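PDB 5OYN: D-xylonate dehydratase from Caulobacter crescentus, which catalyses the dehydration of D-xylonate to 2-dehydro-3-deoxy-D-arabinonate in D-xylose degradation and dehydrates D-gluconate with similar efficiency. Local coordinates for residues A[189-192]-A[193-197]; A[479-482]-A[483-487]; A[436-439]-A[440-444]. All coordinates share one frame; numbering follows the deposited sequence.

Interaction 1 (A[189-192]-A[193-197]); sequences GEIT and EEEFI
The opening turn of helix 193-202 illustrates how a helix start borrows a carboxylate: Glu195 reaches back to accept the N-H of Thr192, just ahead of the helix. Glu195 OE1 lies 2.5 Å from Thr192 N and receives the proton on its anti lone pair, at an N-H...O angle of 155°. With CG lying beside the backbone N (chi1 -48°) and the rest of the chain extended, the side chain runs back toward the loop. It crosses that of Thr192 at about a right angle, with Glu195 CG 3.4 Å from Thr192 CG2. A backbone bond follows, Phe196 N donating to Thr192 O at 3.3 Å.

An apolar pair lies beside it, toward helix 177-187. Ile191 CD1 meets Phe196 CB at 3.6 Å and slants past the near part of the ring, its distance to Phe196 CD2 being 3.8 Å. Both side chains also touch Ser182 of helix 177-187, while Glu194 forms a salt bridge with Arg51 of the second subunit. Because the Glu195 carboxylate accepts the N-H of Thr192 beside the first turn, its charged form is probably favoured.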
loop_
_atom_site.group_PDB
_atom_site.type_symbol
_atom_site.label_atom_id
_atom_site.label_comp_id
_atom_site.label_asym_id
_atom_site.label_seq_id
_atom_site.Cartn_x
_atom_site.Cartn_y
_atom_site.Cartn_z
ATOM N N GLY A 189 -29.125 -33.530 14.629
ATOM C CA GLY A 189 -28.044 -34.301 15.217
ATOM C C GLY A 189 -27.161 -35.006 14.214
ATOM O O GLY A 189 -26.628 -36.080 14.514
ATOM N N GLU A 190 -26.986 -34.430 13.024
ATOM C CA GLU A 190 -26.143 -35.020 11.991
ATOM C C GLU A 190 -24.785 -34.331 11.832
ATOM O O GLU A 190 -23.913 -34.887 11.155
ATOM C CB GLU A 190 -26.886 -35.024 10.645
ATOM C CG GLU A 190 -28.127 -35.918 10.631
ATOM C CD GLU A 190 -29.033 -35.654 9.441
ATOM O OE1 GLU A 190 -28.726 -34.728 8.652
ATOM O OE2 GLU A 190 -30.054 -36.368 9.303
ATOM N N ILE A 191 -24.583 -33.140 12.417
ATOM C CA ILE A 191 -23.274 -32.494 12.477
ATOM C C ILE A 191 -23.074 -31.934 13.879
ATOM O O ILE A 191 -24.034 -31.686 14.614
ATOM C CB ILE A 191 -23.078 -31.354 11.442
ATOM C CG1 ILE A 191 -23.651 -30.031 11.979
ATOM C CG2 ILE A 191 -23.623 -31.739 10.062
ATOM C CD1 ILE A 191 -23.175 -28.785 11.240
ATOM N N THR A 192 -21.801 -31.728 14.243
ATOM C CA THR A 192 -21.457 -31.201 15.553
ATOM C C THR A 192 -21.203 -29.700 15.464
ATOM O O THR A 192 -21.366 -29.077 14.410
ATOM C CB THR A 192 -20.242 -31.915 16.142
ATOM O OG1 THR A 192 -20.148 -31.582 17.535
ATOM C CG2 THR A 192 -18.956 -31.484 15.418
ATOM N N GLU A 193 -20.786 -29.107 16.583
ATOM C CA GLU A 193 -20.627 -27.661 16.643
ATOM C C GLU A 193 -19.326 -27.179 16.006
ATOM O O GLU A 193 -19.218 -25.991 15.677
ATOM C CB GLU A 193 -20.719 -27.190 18.097
ATOM C CG GLU A 193 -21.869 -27.837 18.859
ATOM C CD GLU A 193 -22.412 -26.965 19.981
ATOM O OE1 GLU A 193 -23.581 -27.179 20.380
ATOM O OE2 GLU A 193 -21.676 -26.079 20.472
ATOM N N GLU A 194 -18.344 -28.062 15.810
ATOM C CA GLU A 194 -17.155 -27.644 15.081
ATOM C C GLU A 194 -17.273 -27.874 13.579
ATOM O O GLU A 194 -16.751 -27.062 12.809
ATOM C CB GLU A 194 -15.903 -28.336 15.636
ATOM C CG GLU A 194 -14.561 -27.784 15.085
ATOM C CD GLU A 194 -14.144 -26.399 15.649
ATOM O OE1 GLU A 194 -14.920 -25.778 16.420
ATOM O OE2 GLU A 194 -13.024 -25.933 15.304
ATOM N N GLU A 195 -17.954 -28.936 13.126
ATOM C CA GLU A 195 -18.251 -29.045 11.696
ATOM C C GLU A 195 -19.053 -27.840 11.209
ATOM O O GLU A 195 -18.834 -27.347 10.095
ATOM C CB GLU A 195 -18.984 -30.361 11.399
ATOM C CG GLU A 195 -18.307 -31.585 12.047
ATOM C CD GLU A 195 -19.143 -32.868 11.992
ATOM O OE1 GLU A 195 -20.227 -32.884 12.614
ATOM O OE2 GLU A 195 -18.694 -33.874 11.396
ATOM N N PHE A 196 -19.957 -27.329 12.050
ATOM C CA PHE A 196 -20.738 -26.145 11.702
ATOM C C PHE A 196 -19.831 -24.943 11.460
ATOM O O PHE A 196 -19.985 -24.221 10.469
ATOM C CB PHE A 196 -21.750 -25.859 12.813
ATOM C CG PHE A 196 -22.868 -24.924 12.416
ATOM C CD1 PHE A 196 -22.606 -23.640 11.963
ATOM C CD2 PHE A 196 -24.187 -25.322 12.541
ATOM C CE1 PHE A 196 -23.627 -22.793 11.618
ATOM C CE2 PHE A 196 -25.218 -24.470 12.205
ATOM C CZ PHE A 196 -24.940 -23.212 11.738
ATOM N N ILE A 197 -18.884 -24.703 12.363
ATOM C CA ILE A 197 -17.978 -23.576 12.173
ATOM C C ILE A 197 -17.095 -23.800 10.948
ATOM O O ILE A 197 -16.781 -22.857 10.209
ATOM C CB ILE A 197 -17.148 -23.342 13.449
ATOM C CG1 ILE A 197 -18.070 -22.974 14.616
ATOM C CG2 ILE A 197 -16.109 -22.260 13.220
ATOM C CD1 ILE A 197 -17.334 -22.647 15.893
#

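Interaction 2 (A[479-482]-A[483-487]); sequences PDHL and LKKGI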
loop_
_atom_site.group_PDB
_atom_site.type_symbol
_atom_site.label_atom_id
_atom_site.label_comp_id
_atom_site.label_asym_id
_atom_site.label_seq_id
_atom_site.Cartn_x
_atom_site.Cartn_y
_atom_site.Cartn_z
ATOM N N PRO A 479 -39.388 -27.065 14.154
ATOM C CA PRO A 479 -38.846 -27.588 15.415
ATOM C C PRO A 479 -38.107 -28.899 15.189
ATOM O O PRO A 479 -38.235 -29.544 14.145
ATOM C CB PRO A 479 -40.089 -27.792 16.290
ATOM C CG PRO A 479 -41.156 -26.941 15.654
ATOM C CD PRO A 479 -40.853 -26.916 14.190
ATOM N N ASP A 480 -37.313 -29.285 16.191
ATOM C CA ASP A 480 -36.397 -30.404 16.001
ATOM C C ASP A 480 -37.156 -31.691 15.709
ATOM O O ASP A 480 -36.782 -32.450 14.803
ATOM C CB ASP A 480 -35.507 -30.581 17.231
ATOM C CG ASP A 480 -34.676 -29.344 17.549
ATOM O OD1 ASP A 480 -34.761 -28.338 16.806
ATOM O OD2 ASP A 480 -33.936 -29.380 18.559
ATOM N N HIS A 481 -38.241 -31.943 16.452
ATOM C CA HIS A 481 -38.957 -33.204 16.288
ATOM C C HIS A 481 -39.457 -33.381 14.859
ATOM O O HIS A 481 -39.442 -34.499 14.334
ATOM C CB HIS A 481 -40.098 -33.311 17.313
ATOM C CG HIS A 481 -41.332 -32.533 16.964
ATOM N ND1 HIS A 481 -41.696 -31.378 17.625
ATOM C CD2 HIS A 481 -42.313 -32.769 16.055
ATOM C CE1 HIS A 481 -42.829 -30.920 17.119
ATOM N NE2 HIS A 481 -43.222 -31.743 16.163
ATOM N N LEU A 482 -39.846 -32.284 14.199
ATOM C CA LEU A 482 -40.253 -32.355 12.797
ATOM C C LEU A 482 -39.054 -32.531 11.870
ATOM O O LEU A 482 -39.123 -33.297 10.897
ATOM C CB LEU A 482 -41.044 -31.102 12.413
ATOM C CG LEU A 482 -42.514 -31.117 12.835
ATOM C CD1 LEU A 482 -42.951 -29.761 13.353
ATOM C CD2 LEU A 482 -43.386 -31.566 11.682
ATOM N N LEU A 483 -37.952 -31.820 12.145
ATOM C CA LEU A 483 -36.738 -32.006 11.355
ATOM C C LEU A 483 -36.308 -33.463 11.364
ATOM O O LEU A 483 -35.971 -34.022 10.314
ATOM C CB LEU A 483 -35.613 -31.110 11.883
ATOM C CG LEU A 483 -35.636 -29.659 11.384
ATOM C CD1 LEU A 483 -34.746 -28.741 12.208
ATOM C CD2 LEU A 483 -35.296 -29.593 9.899
ATOM N N LYS A 484 -36.340 -34.099 12.538
ATOM C CA LYS A 484 -35.939 -35.497 12.640
ATOM C C LYS A 484 -36.875 -36.424 11.871
ATOM O O LYS A 484 -36.453 -37.521 11.485
ATOM C CB LYS A 484 -35.842 -35.909 14.112
ATOM C CG LYS A 484 -34.615 -35.306 14.814
ATOM C CD LYS A 484 -34.577 -35.583 16.314
ATOM C CE LYS A 484 -33.283 -35.041 16.935
ATOM N NZ LYS A 484 -33.303 -34.986 18.434
ATOM N N LYS A 485 -38.112 -35.999 11.608
ATOM C CA LYS A 485 -39.028 -36.759 10.768
ATOM C C LYS A 485 -38.838 -36.484 9.280
ATOM O O LYS A 485 -39.581 -37.043 8.466
ATOM C CB LYS A 485 -40.482 -36.465 11.147
ATOM C CG LYS A 485 -40.834 -36.687 12.607
ATOM C CD LYS A 485 -42.192 -36.049 12.916
ATOM C CE LYS A 485 -42.738 -36.427 14.299
ATOM N NZ LYS A 485 -43.893 -35.559 14.713
ATOM N N GLY A 486 -37.876 -35.641 8.905
ATOM C CA GLY A 486 -37.620 -35.332 7.510
ATOM C C GLY A 486 -38.414 -34.176 6.937
ATOM O O GLY A 486 -38.391 -33.974 5.716
ATOM N N ILE A 487 -39.115 -33.412 7.769
ATOM C CA ILE A 487 -39.900 -32.276 7.304
ATOM C C ILE A 487 -38.987 -31.059 7.357
ATOM O O ILE A 487 -38.746 -30.491 8.420
ATOM C CB ILE A 487 -41.165 -32.087 8.138
ATOM C CG1 ILE A 487 -42.132 -33.231 7.821
ATOM C CG2 ILE A 487 -41.800 -30.714 7.863
ATOM C CD1 ILE A 487 -43.452 -33.122 8.507
#
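Leu483 N donates to Pro479 O over 3.0 Å, in the carbonyl plane, and Lys484 N reaches Asp480 O over 2.8 Å with the carbonyl aimed almost straight at it (C=O...N 171°). These two backbone bonds make up the regular part of the short helix 480-484, for which Pro479 occupies the N-cap position. The next donor, Lys485 N, has only weak bonds, to His481 O and to Leu482 O, and the helical pattern gives way at this point.

The helix is the crossover of a beta-alpha-beta unit between strands 455-460 and 492-494, and it ends in a Schellman motif. Ile487 N bonds back to Leu482 O at 3.1 Å and Gly486 N to Leu483 O at 2.9 Å, one bond lying within the span of the other. Gly486 has a positive phi of 89°; at its backbone angles a CB would press on the carbonyl O of Lys485, which accounts for glycine at the turn.

Apolar contact follows the same reversal. Leu482 CD2 and Ile487 CD1 meet at 3.5 Å, methyl against methyl, the side chains slanting across one another at the two residues joined by the outer bond of the Schellman motif. Leu483 instead turns to Arg184 and Ala187 of helix 177-187.

Among the polar side chains, the extended Lys485 lies back along the last turn of helix 480-484, with CG 3.1 Å from His481 O. The swing of His481 CG between its own N and carbonyl carbon (chi1 79°) brings the imidazole near the tip of that chain, where Lys485 NZ approaches His481 CD2 obliquely at 3.5 Å. The polar partner of His481 NE2 is Ile451 O, through a weak hydrogen bond.

Interaction 3 (A[436-439]-A[440-444]); sequences GSDD and YHKRI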
loop_
_atom_site.group_PDB
_atom_site.type_symbol
_atom_site.label_atom_id
_atom_site.label_comp_id
_atom_site.label_asym_id
_atom_site.label_seq_id
_atom_site.Cartn_x
_atom_site.Cartn_y
_atom_site.Cartn_z
ATOM N N GLY A 436 -40.136 -11.478 17.664
ATOM C CA GLY A 436 -38.714 -11.292 17.456
ATOM C C GLY A 436 -37.973 -12.609 17.340
ATOM O O GLY A 436 -38.533 -13.704 17.465
ATOM N N SER A 437 -36.667 -12.476 17.090
ATOM C CA SER A 437 -35.823 -13.648 16.884
ATOM C C SER A 437 -35.586 -14.387 18.193
ATOM O O SER A 437 -35.692 -15.620 18.248
ATOM C CB SER A 437 -34.494 -13.231 16.250
ATOM O OG SER A 437 -33.758 -14.361 15.798
ATOM N N ASP A 438 -35.255 -13.650 19.257
ATOM C CA ASP A 438 -34.982 -14.302 20.531
ATOM C C ASP A 438 -36.169 -15.145 20.958
ATOM O O ASP A 438 -36.015 -16.315 21.337
ATOM C CB ASP A 438 -34.637 -13.262 21.595
ATOM C CG ASP A 438 -34.277 -13.894 22.941
ATOM O OD1 ASP A 438 -33.582 -14.940 22.969
ATOM O OD2 ASP A 438 -34.694 -13.329 23.979
ATOM N N ASP A 439 -37.373 -14.569 20.858
ATOM C CA ASP A 439 -38.606 -15.282 21.174
ATOM C C ASP A 439 -38.680 -16.621 20.442
ATOM O O ASP A 439 -38.911 -17.668 21.058
ATOM C CB ASP A 439 -39.796 -14.384 20.820
ATOM C CG ASP A 439 -41.119 -14.871 21.411
ATOM O OD1 ASP A 439 -41.125 -15.409 22.542
ATOM O OD2 ASP A 439 -42.157 -14.693 20.732
ATOM N N TYR A 440 -38.467 -16.604 19.122
ATOM C CA TYR A 440 -38.513 -17.838 18.339
ATOM C C TYR A 440 -37.575 -18.898 18.909
ATOM O O TYR A 440 -37.976 -20.048 19.118
ATOM C CB TYR A 440 -38.170 -17.542 16.876
ATOM C CG TYR A 440 -37.802 -18.765 16.056
ATOM C CD1 TYR A 440 -36.488 -19.212 15.974
ATOM C CD2 TYR A 440 -38.760 -19.458 15.351
ATOM C CE1 TYR A 440 -36.150 -20.331 15.229
ATOM C CE2 TYR A 440 -38.430 -20.581 14.598
ATOM C CZ TYR A 440 -37.123 -21.013 14.541
ATOM O OH TYR A 440 -36.807 -22.126 13.788
ATOM N N HIS A 441 -36.316 -18.519 19.175
ATOM C CA HIS A 441 -35.319 -19.499 19.604
ATOM C C HIS A 441 -35.658 -20.094 20.961
ATOM O O HIS A 441 -35.343 -21.262 21.221
ATOM C CB HIS A 441 -33.918 -18.866 19.631
ATOM C CG HIS A 441 -33.302 -18.748 18.272
ATOM N ND1 HIS A 441 -32.939 -19.851 17.526
ATOM C CD2 HIS A 441 -33.044 -17.667 17.497
ATOM C CE1 HIS A 441 -32.454 -19.451 16.362
ATOM N NE2 HIS A 441 -32.509 -18.131 16.318
ATOM N N LYS A 442 -36.330 -19.332 21.818
ATOM C CA LYS A 442 -36.589 -19.830 23.157
ATOM C C LYS A 442 -37.783 -20.779 23.214
ATOM O O LYS A 442 -37.784 -21.700 24.039
ATOM C CB LYS A 442 -36.758 -18.652 24.107
ATOM C CG LYS A 442 -35.415 -17.959 24.481
ATOM C CD LYS A 442 -34.302 -18.960 24.939
ATOM C CE LYS A 442 -33.314 -19.449 23.844
ATOM N NZ LYS A 442 -32.527 -20.632 24.325
ATOM N N ARG A 443 -38.775 -20.617 22.331
ATOM C CA ARG A 443 -40.004 -21.399 22.420
ATOM C C ARG A 443 -40.216 -22.396 21.281
ATOM O O ARG A 443 -41.135 -23.214 21.374
ATOM C CB ARG A 443 -41.224 -20.461 22.497
ATOM C CG ARG A 443 -41.205 -19.439 23.650
ATOM C CD ARG A 443 -42.242 -18.335 23.432
ATOM N NE ARG A 443 -43.462 -18.882 22.829
ATOM C CZ ARG A 443 -44.279 -18.229 21.999
ATOM N NH1 ARG A 443 -44.029 -16.972 21.645
ATOM N NH2 ARG A 443 -45.355 -18.846 21.519
ATOM N N ILE A 444 -39.397 -22.373 20.221
ATOM C CA ILE A 444 -39.726 -23.151 19.020
ATOM C C ILE A 444 -39.766 -24.650 19.308
ATOM O O ILE A 444 -40.536 -25.390 18.684
ATOM C CB ILE A 444 -38.742 -22.838 17.874
ATOM C CG1 ILE A 444 -39.066 -23.696 16.654
ATOM C CG2 ILE A 444 -37.309 -23.079 18.309
ATOM C CD1 ILE A 444 -40.285 -23.238 15.953
#
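Ser437 O lies at the edge of the Tyr440 ring, near its plane, and His441 CE1 meets the rim at another point, in plane, beside Tyr440 CE1; one face of the phenol carries Ile444 CB, 4.0 Å above it and toward the rim. The imidazole of His441 has Tyr440 CD1 over the centre of one face, at 3.8 Å, and also packs edge-to-face with His29 of the second subunit. Tyr440 OH is hydrogen-bonded to Gln477 O.

The third flat group, the Arg443 guanidinium, meets Asp439 at its edge, the two planes 46° apart. This is an i to i+4 salt bridge along helix 436-443: Arg443 NH1 faces both carboxylate oxygens, Asp439 OD2 at 3.1 Å and OD1 at 3.4 Å, each through a weak hydrogen bond. NH1 also makes a weak bond to Val433 O of strand 426-435. A bend at chi3 (37°) turns NH1 back toward Asp439, whose OD2 accepts the backbone N-H of Asp435. With an alanine in place of Arg443, Asp439 would probably lack its charged mate and be freer to turn. Held by the amide of Asp435 and, more weakly, by a cation near the helix start, the carboxylate is likely to stay ionised.

In the fold
Along the chain the order is interaction 1, interaction 3, interaction 2. Interaction 1 belongs to the N-terminal dehydratase region, the other two to the C-terminal one, where helices 436-443 and 480-484 serve successive beta-alpha-beta units of the five-stranded mixed sheet and share strand 455-460. Interactions 2 and 3 have centres about 17 Å apart yet touch, Pro479 CB lying 3.4 Å from Ile444 O. Interaction 1 is also about 17 Å from interaction 2, centre to centre, without touching it; helix 177-187, itself N-terminal, packs against both and so brings the two regions together. Interactions 1 and 3, about 21 Å apart between centres, both meet the second subunit, placing them at an interface of the tetramer.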